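PDB 4ACK: TSSL from Francisella novicida, which probably serves as a membrane-anchored subunit of the type VI secretion apparatus, represented here by its helical cytoplasmic domain. Local coordinates for residues 71-76 with 84-89; 66-71 with 125-130; 48-51 with 57-60; 7-12 with 39-44; 134-139 with 143-148. All coordinates share one frame; numbering follows the deposited sequence. Where two conformers were deposited one is given.

Contact 1 (71-76 with 84-89); sequences EKLMLL and ISWSLL
W86 NE1 and L89 N both donate to D70 OD1, so one carboxylate oxygen on helix 55-79 holds the indole and the start of helix 89-94 together; L88 occupies the N-cap position of that short helix. With the nitrogen held and CG anti to the backbone N (chi1 -169°), the indole is carried toward helix 55-79, one face on L73. L73 CG stands 3.5 Å from the centroid of the six-membered ring of W86, only 8° off the ring normal, a CH-pi contact over the face. L73 CB and CD1 extend the cover, CB over the pyrrole side and CD1 towards W86 CE3 at 3.7 Å. R35 adds a cation-pi contact to the same indole. Near the start of helix 89-94, M74, bent at chi2 and chi3, brings CE within 3.6 Å of L88 CD2; at the other end of 84-89, L76 CD2 meets I84 CD1 at 4.0 Å, crossing at about a right angle. Residues 84, 86 and 88 thus supply the touching side chains, while S85 and S87 are exposed. This is an extended connector of an all-helical fold, running back antiparallel to helix 55-79 and pinned through its tryptophan before helix 89-94 begins.

Contact 2 (66-71 with 125-130); sequences LAYVDE and SLILHN
Y68 and I127 bring two helices of the all-alpha bundle together in the protein interior, helix 55-79 against the last turn of helix 118-129, with the CA atoms of Y68 and I127 6.3 Å apart. The apolar part of the contact is small. I127 CG2 lies 3.7 Å from Y68 CB and also nears CG, approaching the ring obliquely as the two side chains slide past each other in opposite directions. With I127 CG1 between the backbone N and the carbonyl carbon (chi1 68°), CG2 falls anti to the carbonyl carbon and faces Y68, while CG1 turns away from it. Farther out, the tyrosine crosses N130 obliquely, just past the end of helix 118-129. N130 CB sits 3.5 Å from Y68 OH, and the amide of N130 is turned almost perpendicular to the phenol, their planes 79° apart. R18 of helix 4-20 touches both Y68 and N130. The side-chain hydrogen bond that fixes the asparagine lies within 125-130: N130 ND2 donates to L126 O at 3.0 Å, fairly straight at 165°, with the donor above the carbonyl plane. L126 O accepts N130 N as well, so two bonds from one residue grip it. The backbone carbonyl of N130 lies at the tyrosine's edge, in the ring plane, with N130 O 3.3 Å from Y68 CE2.

Contact 3 (48-51 with 57-60); sequences ELLE and VCKY
Apolar packing around C58 joins the end of helix 30-52 to the first turns of helix 55-79, close to the short connection that makes these successive helices a helical hairpin. The closest backbone approach is between L49 and C58, whose CA atoms are 6.0 Å apart, and the CB of each is directed at the other segment. Two adjacent leucines converge on the cysteine: L49 presents its CB, whereas L50 swings one methyl across. L50 CD2 lies 3.7 Å from C58 CB, a normal van der Waals distance. The thiol is less certain, because C58 was modelled in two conformers. In the conformer described, C58 SG is 3.5 Å from L49 CB, while its approach to L50 CD2 is too short to be relied on. L50 is exposed although C58 and L49 are buried, so the contact runs from the protein interior out to its surface. Y53, in the connection, also touches C58. Around this junction L49 continues onto I61 and V62 farther along helix 55-79 and onto E6 of helix 4-20, while Y60 packs on helix 99-112 through Y102, I106 and I110.

Contact 4 (7-12 with 39-44); sequences IEIILD and RKSIFF
An antiparallel helix pair is formed where I9 of helix 4-20 meets S41 and F44 of helix 30-52. The short axes of 7-12 and 39-44 run at 163° to each other and approach to 9.9 Å, with the CA atoms of I9 and S41 6.5 Å apart. I9 spans the gap with both branches. Its CG2, anti to the backbone N, touches S41 at the backbone carbonyl, 3.5 Å from S41 O, and lies 4.0 Å from S41 CB. The other branch is extended (chi2 -179°) and carries CD1 to 4.0 Å from F44 CB; the two side chains cross at about a right angle, and the F44 ring itself leads away from 7-12. One turn on, D12 OD2 and S41 OG are 4.3 Å apart, too far for a hydrogen bond. On the inward side, I10 packs against I61 and L65, and I42 against V62 and L66, all on helix 55-79. The pair forms an outer seam of an antiparallel helical bundle, both helices also packing on helix 55-79.

Contact 5 (134-139 with 143-148); sequences GKYYDN and HSFLAY
Y136 opens a type I beta turn that ends at N139, closed by N139 N to Y136 O at 2.9 Å, and its CA stands 6.8 Å from that of F145 in the first turns of helix 143-153. The phenol ring of Y136 is covered on both faces. F145 CB lies over one, 3.6 Å from the centroid and 13° off the normal, a CH-pi contact; K135 CG lies over the opposite face, 3.8 Å above the plane. The exchange is mutual, for Y136 CB sits over the face of the F145 ring, though offset toward its rim. The side chains slide past each other in opposite directions, and the rings meet obliquely, centroids 5.0 Å apart and planes at 31°, close at Y136 CD2 and F145 CD1 (3.3 Å). The backbone sets F145 CB over the tyrosine; CG anti to the backbone N (chi1 175°) then lays the ring beside Y136 CB and CD2. At the far end, Y136 OH meets the edge of Y148, in that ring's plane, 3.2 Å from Y148 CE2, and S144 CB is nearby at 3.7 Å. The hydroxyl of Y148 is itself bonded to D108 of helix 99-112. From that helix F104 meets Y136 edge-to-face and touches F145 and Y148 too. The result is an aromatic cluster joining the loop before helix 143-153 to that helix and to helix 99-112.

Contact 2 is the most central, about 4 Å from the chain's centre; contact 4 is a surface seam, contact 3 is buried though peripheral, and contacts 1 and 5 are only partly buried. Helix 55-79 takes part in contacts 1, 2 and 3, and helix 30-52 in contacts 3 and 4. E71, in segments of contacts 1 and 2 though touching neither partner segment, accepts G134 N of contact 5. Contact 5 lies about 26 Å, centre to centre, from contacts 3 and 4, across the chain's centre. Chemistry differs: aliphatic and sulfur contacts in 3, aliphatic and backbone-carbonyl in 4, a buried tyrosine meeting an isoleucine methyl and, at its edge, a carbonyl in 2, aromatic faces in 1 and 5.

Contact 1 (71-76 with 84-89)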
# COMPACT_ATOMS: atom_id res chain seq x y z
N GLU A 71 -4.85 -5.94 1.48
CA GLU A 71 -5.89 -6.32 0.54
C GLU A 71 -5.55 -7.64 -0.17
O GLU A 71 -6.41 -8.45 -0.49
CB GLU A 71 -6.05 -5.25 -0.55
CG GLU A 71 -7.22 -5.57 -1.55
CD GLU A 71 -7.48 -4.45 -2.52
OE1 GLU A 71 -7.92 -3.38 -2.03
OE2 GLU A 71 -7.23 -4.62 -3.75
N LYS A 72 -4.28 -7.79 -0.50
CA LYS A 72 -3.85 -8.94 -1.27
C LYS A 72 -3.86 -10.18 -0.34
O LYS A 72 -4.25 -11.27 -0.74
CB LYS A 72 -2.48 -8.66 -1.93
CG LYS A 72 -2.54 -7.59 -3.06
CD LYS A 72 -3.86 -7.70 -3.90
CE LYS A 72 -4.01 -6.62 -5.01
NZ LYS A 72 -5.45 -6.54 -5.55
N LEU A 73 -3.51 -9.97 0.92
CA LEU A 73 -3.48 -11.01 1.89
C LEU A 73 -4.88 -11.46 2.26
O LEU A 73 -5.12 -12.67 2.35
CB LEU A 73 -2.69 -10.61 3.14
CG LEU A 73 -1.19 -10.98 3.04
CD1 LEU A 73 -1.08 -12.50 3.28
CD2 LEU A 73 -0.55 -10.64 1.70
N MET A 74 -5.79 -10.49 2.47
CA MET A 74 -7.19 -10.82 2.75
C MET A 74 -7.83 -11.59 1.61
O MET A 74 -8.69 -12.42 1.85
CB MET A 74 -8.03 -9.59 3.07
CG MET A 74 -7.82 -8.96 4.44
SD MET A 74 -7.71 -10.12 5.83
CE MET A 74 -8.86 -9.38 6.96
N LEU A 75 -7.39 -11.32 0.38
CA LEU A 75 -7.92 -11.97 -0.79
C LEU A 75 -7.39 -13.40 -0.93
O LEU A 75 -8.15 -14.30 -1.26
CB LEU A 75 -7.62 -11.17 -2.04
CG LEU A 75 -8.69 -11.34 -3.12
CD1 LEU A 75 -9.95 -10.51 -2.81
CD2 LEU A 75 -8.12 -10.98 -4.49
N LEU A 76 -6.08 -13.58 -0.74
CA LEU A 76 -5.48 -14.90 -0.55
C LEU A 76 -6.16 -15.72 0.57
O LEU A 76 -6.62 -16.84 0.34
CB LEU A 76 -3.96 -14.80 -0.31
CG LEU A 76 -3.24 -16.15 -0.22
CD1 LEU A 76 -2.95 -16.68 -1.61
CD2 LEU A 76 -1.95 -15.95 0.55
N ILE A 84 -5.50 -19.18 6.34
CA ILE A 84 -4.54 -18.07 6.38
C ILE A 84 -4.91 -17.14 7.53
O ILE A 84 -6.09 -16.82 7.76
CB ILE A 84 -4.44 -17.28 5.01
CG1 ILE A 84 -4.16 -18.21 3.81
CG2 ILE A 84 -3.42 -16.12 5.11
CD1 ILE A 84 -2.69 -18.50 3.52
N SER A 85 -3.90 -16.75 8.27
CA SER A 85 -4.06 -15.93 9.43
C SER A 85 -3.29 -14.63 9.12
O SER A 85 -2.13 -14.68 8.63
CB SER A 85 -3.49 -16.67 10.64
OG SER A 85 -3.93 -16.10 11.85
N TRP A 86 -3.94 -13.48 9.33
CA TRP A 86 -3.40 -12.16 8.93
C TRP A 86 -4.06 -11.05 9.66
O TRP A 86 -5.17 -10.65 9.32
CB TRP A 86 -3.63 -11.89 7.45
CG TRP A 86 -2.88 -10.68 6.95
CD1 TRP A 86 -3.39 -9.42 6.68
CD2 TRP A 86 -1.48 -10.61 6.69
NE1 TRP A 86 -2.38 -8.58 6.23
CE2 TRP A 86 -1.20 -9.28 6.23
CE3 TRP A 86 -0.43 -11.54 6.78
CZ2 TRP A 86 0.09 -8.86 5.87
CZ3 TRP A 86 0.87 -11.12 6.42
CH2 TRP A 86 1.11 -9.78 5.96
N SER A 87 -3.39 -10.56 10.69
CA SER A 87 -3.83 -9.35 11.34
C SER A 87 -3.43 -8.10 10.46
O SER A 87 -2.31 -8.01 9.94
CB SER A 87 -3.23 -9.30 12.73
OG SER A 87 -4.08 -8.52 13.56
N LEU A 88 -4.37 -7.17 10.26
CA LEU A 88 -4.18 -6.05 9.37
C LEU A 88 -2.98 -5.14 9.77
O LEU A 88 -2.87 -4.62 10.88
CB LEU A 88 -5.49 -5.23 9.26
CG LEU A 88 -6.78 -5.86 8.70
CD1 LEU A 88 -7.92 -4.81 8.51
CD2 LEU A 88 -6.56 -6.58 7.39
N LEU A 89 -2.07 -4.95 8.84
CA LEU A 89 -0.97 -4.00 9.02
C LEU A 89 -1.48 -2.56 9.13
O LEU A 89 -1.00 -1.75 9.94
CB LEU A 89 -0.06 -4.12 7.83
CG LEU A 89 0.72 -5.44 7.83
CD1 LEU A 89 1.56 -5.52 6.59
CD2 LEU A 89 1.59 -5.48 9.05

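Contact 2 (66-71 with 125-130)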
# COMPACT_ATOMS: atom_id res chain seq x y z
N LEU A 66 0.51 -0.33 3.02
CA LEU A 66 -0.08 -1.30 3.96
C LEU A 66 -1.46 -1.81 3.57
O LEU A 66 -1.80 -3.00 3.83
CB LEU A 66 -0.23 -0.70 5.34
CG LEU A 66 1.00 -0.06 5.98
CD1 LEU A 66 0.68 0.37 7.41
CD2 LEU A 66 2.21 -0.97 5.95
N ALA A 67 -2.30 -0.91 3.09
CA ALA A 67 -3.63 -1.25 2.61
C ALA A 67 -3.55 -2.18 1.38
O ALA A 67 -4.37 -3.09 1.23
CB ALA A 67 -4.39 0.00 2.25
N TYR A 68 -2.59 -1.92 0.49
CA TYR A 68 -2.37 -2.79 -0.63
C TYR A 68 -1.97 -4.23 -0.13
O TYR A 68 -2.55 -5.25 -0.58
CB TYR A 68 -1.34 -2.19 -1.57
CG TYR A 68 -0.71 -3.21 -2.51
CD1 TYR A 68 0.43 -3.99 -2.12
CD2 TYR A 68 -1.31 -3.50 -3.73
CE1 TYR A 68 0.97 -5.00 -2.98
CE2 TYR A 68 -0.79 -4.47 -4.60
CZ TYR A 68 0.36 -5.21 -4.24
OH TYR A 68 0.83 -6.13 -5.15
N VAL A 69 -1.00 -4.32 0.80
CA VAL A 69 -0.56 -5.60 1.33
C VAL A 69 -1.74 -6.32 2.03
O VAL A 69 -2.02 -7.50 1.74
CB VAL A 69 0.58 -5.47 2.33
CG1 VAL A 69 0.87 -6.85 2.92
CG2 VAL A 69 1.86 -4.91 1.65
N ASP A 70 -2.41 -5.61 2.94
CA ASP A 70 -3.59 -6.14 3.58
C ASP A 70 -4.61 -6.68 2.58
O ASP A 70 -5.15 -7.76 2.80
CB ASP A 70 -4.24 -5.11 4.47
CG ASP A 70 -3.49 -4.87 5.74
OD1 ASP A 70 -2.60 -5.69 6.12
OD2 ASP A 70 -3.79 -3.84 6.38
N GLU A 71 -4.85 -5.94 1.48
CA GLU A 71 -5.89 -6.32 0.54
C GLU A 71 -5.55 -7.64 -0.17
O GLU A 71 -6.41 -8.45 -0.49
CB GLU A 71 -6.05 -5.25 -0.55
CG GLU A 71 -7.22 -5.57 -1.55
CD GLU A 71 -7.48 -4.45 -2.52
OE1 GLU A 71 -7.92 -3.38 -2.03
OE2 GLU A 71 -7.23 -4.62 -3.75
N SER A 125 0.57 5.29 -7.73
CA SER A 125 0.71 4.71 -9.09
C SER A 125 1.13 3.21 -9.00
O SER A 125 0.52 2.34 -9.63
CB SER A 125 1.79 5.47 -9.86
OG SER A 125 1.78 5.05 -11.20
N LEU A 126 2.10 2.93 -8.15
CA LEU A 126 2.57 1.56 -7.99
C LEU A 126 1.49 0.62 -7.49
O LEU A 126 1.28 -0.41 -8.11
CB LEU A 126 3.81 1.47 -7.05
CG LEU A 126 5.13 2.01 -7.71
CD1 LEU A 126 6.19 2.26 -6.66
CD2 LEU A 126 5.70 1.10 -8.80
N ILE A 127 0.84 0.94 -6.37
CA ILE A 127 -0.20 0.05 -5.85
C ILE A 127 -1.32 -0.11 -6.89
O ILE A 127 -1.79 -1.24 -7.05
CB ILE A 127 -0.69 0.37 -4.44
CG1 ILE A 127 -1.46 1.68 -4.40
CG2 ILE A 127 0.49 0.43 -3.46
CD1 ILE A 127 -2.42 1.84 -3.17
N LEU A 128 -1.62 0.93 -7.66
CA LEU A 128 -2.68 0.86 -8.68
C LEU A 128 -2.25 0.02 -9.92
O LEU A 128 -3.11 -0.61 -10.57
CB LEU A 128 -3.18 2.27 -9.10
CG LEU A 128 -3.97 3.12 -8.04
CD1 LEU A 128 -4.32 4.55 -8.55
CD2 LEU A 128 -5.25 2.43 -7.61
N HIS A 129 -0.96 0.06 -10.28
CA HIS A 129 -0.43 -0.79 -11.34
C HIS A 129 -0.28 -2.19 -10.89
O HIS A 129 -0.25 -3.06 -11.73
CB HIS A 129 0.88 -0.25 -11.95
CG HIS A 129 0.62 0.74 -13.04
ND1 HIS A 129 0.58 2.11 -12.81
CD2 HIS A 129 0.29 0.57 -14.34
CE1 HIS A 129 0.29 2.73 -13.94
NE2 HIS A 129 0.09 1.82 -14.88
N ASN A 130 -0.17 -2.40 -9.58
CA ASN A 130 -0.33 -3.74 -8.98
C ASN A 130 -1.76 -4.18 -8.52
O ASN A 130 -1.90 -5.03 -7.63
CB ASN A 130 0.72 -3.93 -7.90
CG ASN A 130 2.12 -4.06 -8.53
OD1 ASN A 130 2.51 -5.16 -8.91
ND2 ASN A 130 2.79 -2.91 -8.80

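Contact 3 (48-51 with 57-60)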
# COMPACT_ATOMS: atom_id res chain seq x y z
N GLU A 48 13.10 6.45 7.65
CA GLU A 48 13.76 7.21 6.59
C GLU A 48 12.89 8.36 6.11
O GLU A 48 13.36 9.51 5.99
CB GLU A 48 14.14 6.28 5.44
CG GLU A 48 15.09 6.82 4.47
CD GLU A 48 16.59 6.83 4.99
OE1 GLU A 48 16.90 6.28 6.10
OE2 GLU A 48 17.42 7.38 4.24
N LEU A 49 11.59 8.10 5.87
CA LEU A 49 10.71 9.23 5.42
C LEU A 49 10.59 10.31 6.46
O LEU A 49 10.55 11.46 6.12
CB LEU A 49 9.30 8.78 5.09
CG LEU A 49 9.27 7.86 3.88
CD1 LEU A 49 7.82 7.24 3.87
CD2 LEU A 49 9.61 8.66 2.64
N LEU A 50 10.53 9.94 7.74
CA LEU A 50 10.28 10.94 8.77
C LEU A 50 11.52 11.85 9.03
O LEU A 50 11.43 12.80 9.83
CB LEU A 50 9.81 10.28 10.08
CG LEU A 50 8.37 9.71 10.11
CD1 LEU A 50 8.15 8.67 11.28
CD2 LEU A 50 7.32 10.81 10.12
N GLU A 51 12.65 11.56 8.35
CA GLU A 51 13.82 12.42 8.48
C GLU A 51 13.53 13.66 7.64
O GLU A 51 13.94 14.75 8.00
CB GLU A 51 15.12 11.66 8.13
CG GLU A 51 16.51 12.42 8.17
CD GLU A 51 16.67 13.62 9.17
OE1 GLU A 51 16.64 13.41 10.41
OE2 GLU A 51 16.89 14.78 8.70
N VAL A 57 2.48 13.44 5.53
CA VAL A 57 3.11 12.99 4.26
C VAL A 57 3.66 11.54 4.40
O VAL A 57 3.43 10.70 3.53
CB VAL A 57 4.19 13.98 3.75
CG1 VAL A 57 5.00 13.38 2.63
CG2 VAL A 57 3.50 15.30 3.29
N CYS A 58 4.32 11.23 5.50
CA CYS A 58 4.80 9.88 5.72
C CYS A 58 3.62 8.90 5.70
O CYS A 58 3.65 7.89 5.01
CB CYS A 58 5.56 9.79 7.02
SG CYS A 58 7.13 10.76 6.99
N LYS A 59 2.57 9.23 6.45
CA LYS A 59 1.32 8.43 6.36
C LYS A 59 0.76 8.31 4.95
O LYS A 59 0.32 7.24 4.55
CB LYS A 59 0.26 8.95 7.34
CG LYS A 59 -1.17 8.32 7.12
CD LYS A 59 -2.12 8.81 8.24
CE LYS A 59 -2.64 10.24 7.85
NZ LYS A 59 -3.76 10.61 8.67
N TYR A 60 0.77 9.38 4.17
CA TYR A 60 0.22 9.27 2.85
C TYR A 60 0.99 8.29 1.95
O TYR A 60 0.50 7.85 0.90
CB TYR A 60 0.15 10.63 2.18
CG TYR A 60 -0.98 11.53 2.65
CD1 TYR A 60 -1.80 11.17 3.75
CD2 TYR A 60 -1.18 12.75 2.04
CE1 TYR A 60 -2.83 11.98 4.15
CE2 TYR A 60 -2.22 13.59 2.43
CZ TYR A 60 -3.03 13.20 3.48
OH TYR A 60 -4.05 14.05 3.82

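Contact 4 (7-12 with 39-44)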
# COMPACT_ATOMS: atom_id res chain seq x y z
N ILE A 7 11.83 4.30 -2.20
CA ILE A 7 11.20 3.62 -3.30
C ILE A 7 11.58 2.12 -3.29
O ILE A 7 10.70 1.24 -3.34
CB ILE A 7 11.48 4.27 -4.66
CG1 ILE A 7 10.75 5.60 -4.80
CG2 ILE A 7 10.99 3.37 -5.77
CD1 ILE A 7 9.18 5.44 -4.81
N GLU A 8 12.88 1.82 -3.17
CA GLU A 8 13.35 0.43 -3.17
C GLU A 8 12.67 -0.33 -2.07
O GLU A 8 12.29 -1.47 -2.23
CB GLU A 8 14.89 0.34 -2.98
CG GLU A 8 15.75 0.53 -4.26
CD GLU A 8 17.28 0.21 -4.03
OE1 GLU A 8 17.78 0.39 -2.88
OE2 GLU A 8 17.95 -0.22 -5.00
N ILE A 9 12.58 0.24 -0.90
CA ILE A 9 11.87 -0.47 0.12
C ILE A 9 10.38 -0.78 -0.30
O ILE A 9 9.88 -1.88 -0.06
CB ILE A 9 11.92 0.28 1.39
CG1 ILE A 9 13.38 0.36 1.88
CG2 ILE A 9 11.01 -0.38 2.42
CD1 ILE A 9 13.53 1.10 3.24
N ILE A 10 9.69 0.17 -0.92
CA ILE A 10 8.28 0.00 -1.31
C ILE A 10 8.18 -1.16 -2.35
O ILE A 10 7.36 -2.06 -2.20
CB ILE A 10 7.70 1.34 -1.84
CG1 ILE A 10 7.58 2.36 -0.67
CG2 ILE A 10 6.41 1.12 -2.67
CD1 ILE A 10 7.51 3.85 -1.17
N LEU A 11 9.06 -1.14 -3.37
CA LEU A 11 9.27 -2.29 -4.29
C LEU A 11 9.55 -3.59 -3.60
O LEU A 11 8.99 -4.61 -3.96
CB LEU A 11 10.37 -1.98 -5.28
CG LEU A 11 10.00 -0.82 -6.21
CD1 LEU A 11 11.18 -0.50 -7.17
CD2 LEU A 11 8.72 -1.14 -6.99
N ASP A 12 10.37 -3.56 -2.57
CA ASP A 12 10.66 -4.80 -1.88
C ASP A 12 9.41 -5.41 -1.21
O ASP A 12 9.15 -6.63 -1.35
CB ASP A 12 11.82 -4.66 -0.89
CG ASP A 12 12.49 -5.99 -0.58
OD1 ASP A 12 12.66 -6.80 -1.51
OD2 ASP A 12 12.84 -6.22 0.60
N ARG A 39 7.24 -5.99 8.19
CA ARG A 39 7.24 -5.07 9.30
C ARG A 39 8.60 -4.41 9.61
O ARG A 39 8.65 -3.22 10.01
CB ARG A 39 6.66 -5.71 10.54
CG ARG A 39 5.17 -6.01 10.34
CD ARG A 39 4.64 -6.92 11.41
NE ARG A 39 4.46 -6.20 12.66
CZ ARG A 39 5.21 -6.39 13.73
NH1 ARG A 39 6.19 -7.28 13.69
NH2 ARG A 39 4.98 -5.68 14.82
N LYS A 40 9.68 -5.17 9.40
CA LYS A 40 11.03 -4.63 9.42
C LYS A 40 11.23 -3.59 8.32
O LYS A 40 11.76 -2.51 8.58
CB LYS A 40 12.07 -5.75 9.33
CG LYS A 40 12.21 -6.52 10.63
CD LYS A 40 13.00 -7.78 10.43
CE LYS A 40 14.38 -7.45 9.89
NZ LYS A 40 14.94 -8.60 9.14
N SER A 41 10.84 -3.90 7.09
CA SER A 41 10.87 -2.95 6.00
C SER A 41 10.04 -1.65 6.26
O SER A 41 10.46 -0.56 5.90
CB SER A 41 10.39 -3.63 4.74
OG SER A 41 11.43 -4.42 4.24
N ILE A 42 8.89 -1.79 6.91
CA ILE A 42 8.07 -0.64 7.26
C ILE A 42 8.77 0.25 8.28
O ILE A 42 8.79 1.47 8.09
CB ILE A 42 6.65 -1.03 7.76
CG1 ILE A 42 5.88 -1.80 6.68
CG2 ILE A 42 5.82 0.21 8.28
CD1 ILE A 42 5.72 -1.07 5.38
N PHE A 43 9.35 -0.35 9.31
CA PHE A 43 10.15 0.40 10.29
C PHE A 43 11.23 1.31 9.67
O PHE A 43 11.31 2.51 10.04
CB PHE A 43 10.83 -0.48 11.32
CG PHE A 43 11.64 0.32 12.32
CD1 PHE A 43 12.96 0.71 12.03
CD2 PHE A 43 11.05 0.78 13.52
CE1 PHE A 43 13.69 1.51 12.93
CE2 PHE A 43 11.79 1.59 14.45
CZ PHE A 43 13.11 1.93 14.15
N PHE A 44 12.03 0.75 8.75
CA PHE A 44 13.04 1.48 7.99
C PHE A 44 12.41 2.51 7.03
O PHE A 44 12.97 3.59 6.79
CB PHE A 44 13.97 0.51 7.18
CG PHE A 44 14.97 -0.34 8.04
CD1 PHE A 44 16.10 0.25 8.64
CD2 PHE A 44 14.80 -1.74 8.17
CE1 PHE A 44 17.03 -0.54 9.41
CE2 PHE A 44 15.71 -2.53 8.95
CZ PHE A 44 16.83 -1.92 9.56

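Contact 5 (134-139 with 143-148)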
# COMPACT_ATOMS: atom_id res chain seq x y z
N GLY A 134 -9.38 -1.56 -3.73
CA GLY A 134 -10.01 -1.01 -2.56
C GLY A 134 -11.51 -1.09 -2.72
O GLY A 134 -12.03 -2.16 -3.01
N LYS A 135 -12.20 0.04 -2.60
CA LYS A 135 -13.70 0.09 -2.52
C LYS A 135 -14.25 -0.28 -3.86
O LYS A 135 -15.44 -0.59 -4.02
CB LYS A 135 -14.18 1.49 -2.07
CG LYS A 135 -13.84 2.59 -3.09
CD LYS A 135 -13.92 3.93 -2.37
CE LYS A 135 -14.60 4.98 -3.22
NZ LYS A 135 -14.30 6.41 -2.73
N TYR A 136 -13.38 -0.30 -4.87
CA TYR A 136 -13.88 -0.60 -6.20
C TYR A 136 -13.86 -2.11 -6.53
O TYR A 136 -14.10 -2.44 -7.63
CB TYR A 136 -13.14 0.19 -7.26
CG TYR A 136 -13.28 1.67 -7.09
CD1 TYR A 136 -14.51 2.32 -7.36
CD2 TYR A 136 -12.21 2.44 -6.58
CE1 TYR A 136 -14.64 3.72 -7.14
CE2 TYR A 136 -12.31 3.82 -6.42
CZ TYR A 136 -13.51 4.46 -6.70
OH TYR A 136 -13.58 5.84 -6.50
N TYR A 137 -13.52 -2.97 -5.57
CA TYR A 137 -13.35 -4.41 -5.81
C TYR A 137 -14.49 -5.05 -6.62
O TYR A 137 -14.23 -5.90 -7.47
CB TYR A 137 -13.18 -5.18 -4.47
CG TYR A 137 -14.41 -5.12 -3.55
CD1 TYR A 137 -14.71 -3.96 -2.80
CD2 TYR A 137 -15.29 -6.25 -3.42
CE1 TYR A 137 -15.86 -3.89 -1.98
CE2 TYR A 137 -16.45 -6.19 -2.58
CZ TYR A 137 -16.72 -5.00 -1.89
OH TYR A 137 -17.82 -4.90 -1.07
N ASP A 138 -15.74 -4.66 -6.34
CA ASP A 138 -16.87 -5.30 -7.01
C ASP A 138 -16.93 -4.96 -8.47
O ASP A 138 -17.55 -5.68 -9.21
CB ASP A 138 -18.23 -4.97 -6.34
CG ASP A 138 -19.42 -5.71 -7.05
OD1 ASP A 138 -19.50 -6.96 -6.80
OD2 ASP A 138 -20.18 -5.13 -7.89
N ASN A 139 -16.31 -3.84 -8.92
CA ASN A 139 -16.49 -3.46 -10.30
C ASN A 139 -15.43 -2.47 -10.74
O ASN A 139 -15.55 -1.23 -10.50
CB ASN A 139 -17.91 -2.86 -10.54
CG ASN A 139 -18.14 -2.42 -12.00
OD1 ASN A 139 -17.33 -2.72 -12.92
ND2 ASN A 139 -19.26 -1.74 -12.24
N HIS A 143 -16.15 4.45 -13.34
CA HIS A 143 -15.49 5.61 -13.98
C HIS A 143 -14.56 6.42 -13.08
O HIS A 143 -13.54 6.84 -13.55
CB HIS A 143 -16.50 6.55 -14.72
CG HIS A 143 -17.13 5.89 -15.91
ND1 HIS A 143 -17.75 6.58 -16.93
CD2 HIS A 143 -17.20 4.57 -16.24
CE1 HIS A 143 -18.17 5.71 -17.84
NE2 HIS A 143 -17.83 4.48 -17.46
N SER A 144 -14.94 6.66 -11.82
CA SER A 144 -14.05 7.33 -10.87
C SER A 144 -12.77 6.52 -10.63
O SER A 144 -11.70 7.10 -10.55
CB SER A 144 -14.76 7.62 -9.57
OG SER A 144 -15.78 8.58 -9.83
N PHE A 145 -12.86 5.19 -10.59
CA PHE A 145 -11.70 4.37 -10.33
C PHE A 145 -10.73 4.59 -11.49
O PHE A 145 -9.53 4.84 -11.26
CB PHE A 145 -12.10 2.89 -10.18
CG PHE A 145 -10.98 1.95 -10.02
CD1 PHE A 145 -9.99 2.16 -9.04
CD2 PHE A 145 -10.88 0.84 -10.86
CE1 PHE A 145 -8.92 1.27 -8.88
CE2 PHE A 145 -9.79 -0.09 -10.71
CZ PHE A 145 -8.82 0.13 -9.69
N LEU A 146 -11.23 4.52 -12.71
CA LEU A 146 -10.37 4.71 -13.86
C LEU A 146 -9.79 6.12 -13.91
O LEU A 146 -8.64 6.30 -14.33
CB LEU A 146 -11.10 4.43 -15.16
CG LEU A 146 -11.78 3.07 -15.25
CD1 LEU A 146 -12.49 3.04 -16.56
CD2 LEU A 146 -10.77 1.94 -15.12
N ALA A 147 -10.55 7.10 -13.46
CA ALA A 147 -10.05 8.46 -13.44
C ALA A 147 -8.88 8.64 -12.47
O ALA A 147 -7.96 9.38 -12.77
CB ALA A 147 -11.17 9.46 -13.15
N TYR A 148 -8.95 8.01 -11.29
CA TYR A 148 -7.89 8.09 -10.30
C TYR A 148 -6.58 7.59 -10.89
O TYR A 148 -5.53 8.16 -10.67
CB TYR A 148 -8.17 7.19 -9.12
CG TYR A 148 -9.05 7.80 -8.11
CD1 TYR A 148 -8.69 9.02 -7.51
CD2 TYR A 148 -10.26 7.19 -7.74
CE1 TYR A 148 -9.48 9.59 -6.57
CE2 TYR A 148 -11.08 7.76 -6.78
CZ TYR A 148 -10.69 8.95 -6.21
OH TYR A 148 -11.49 9.52 -5.28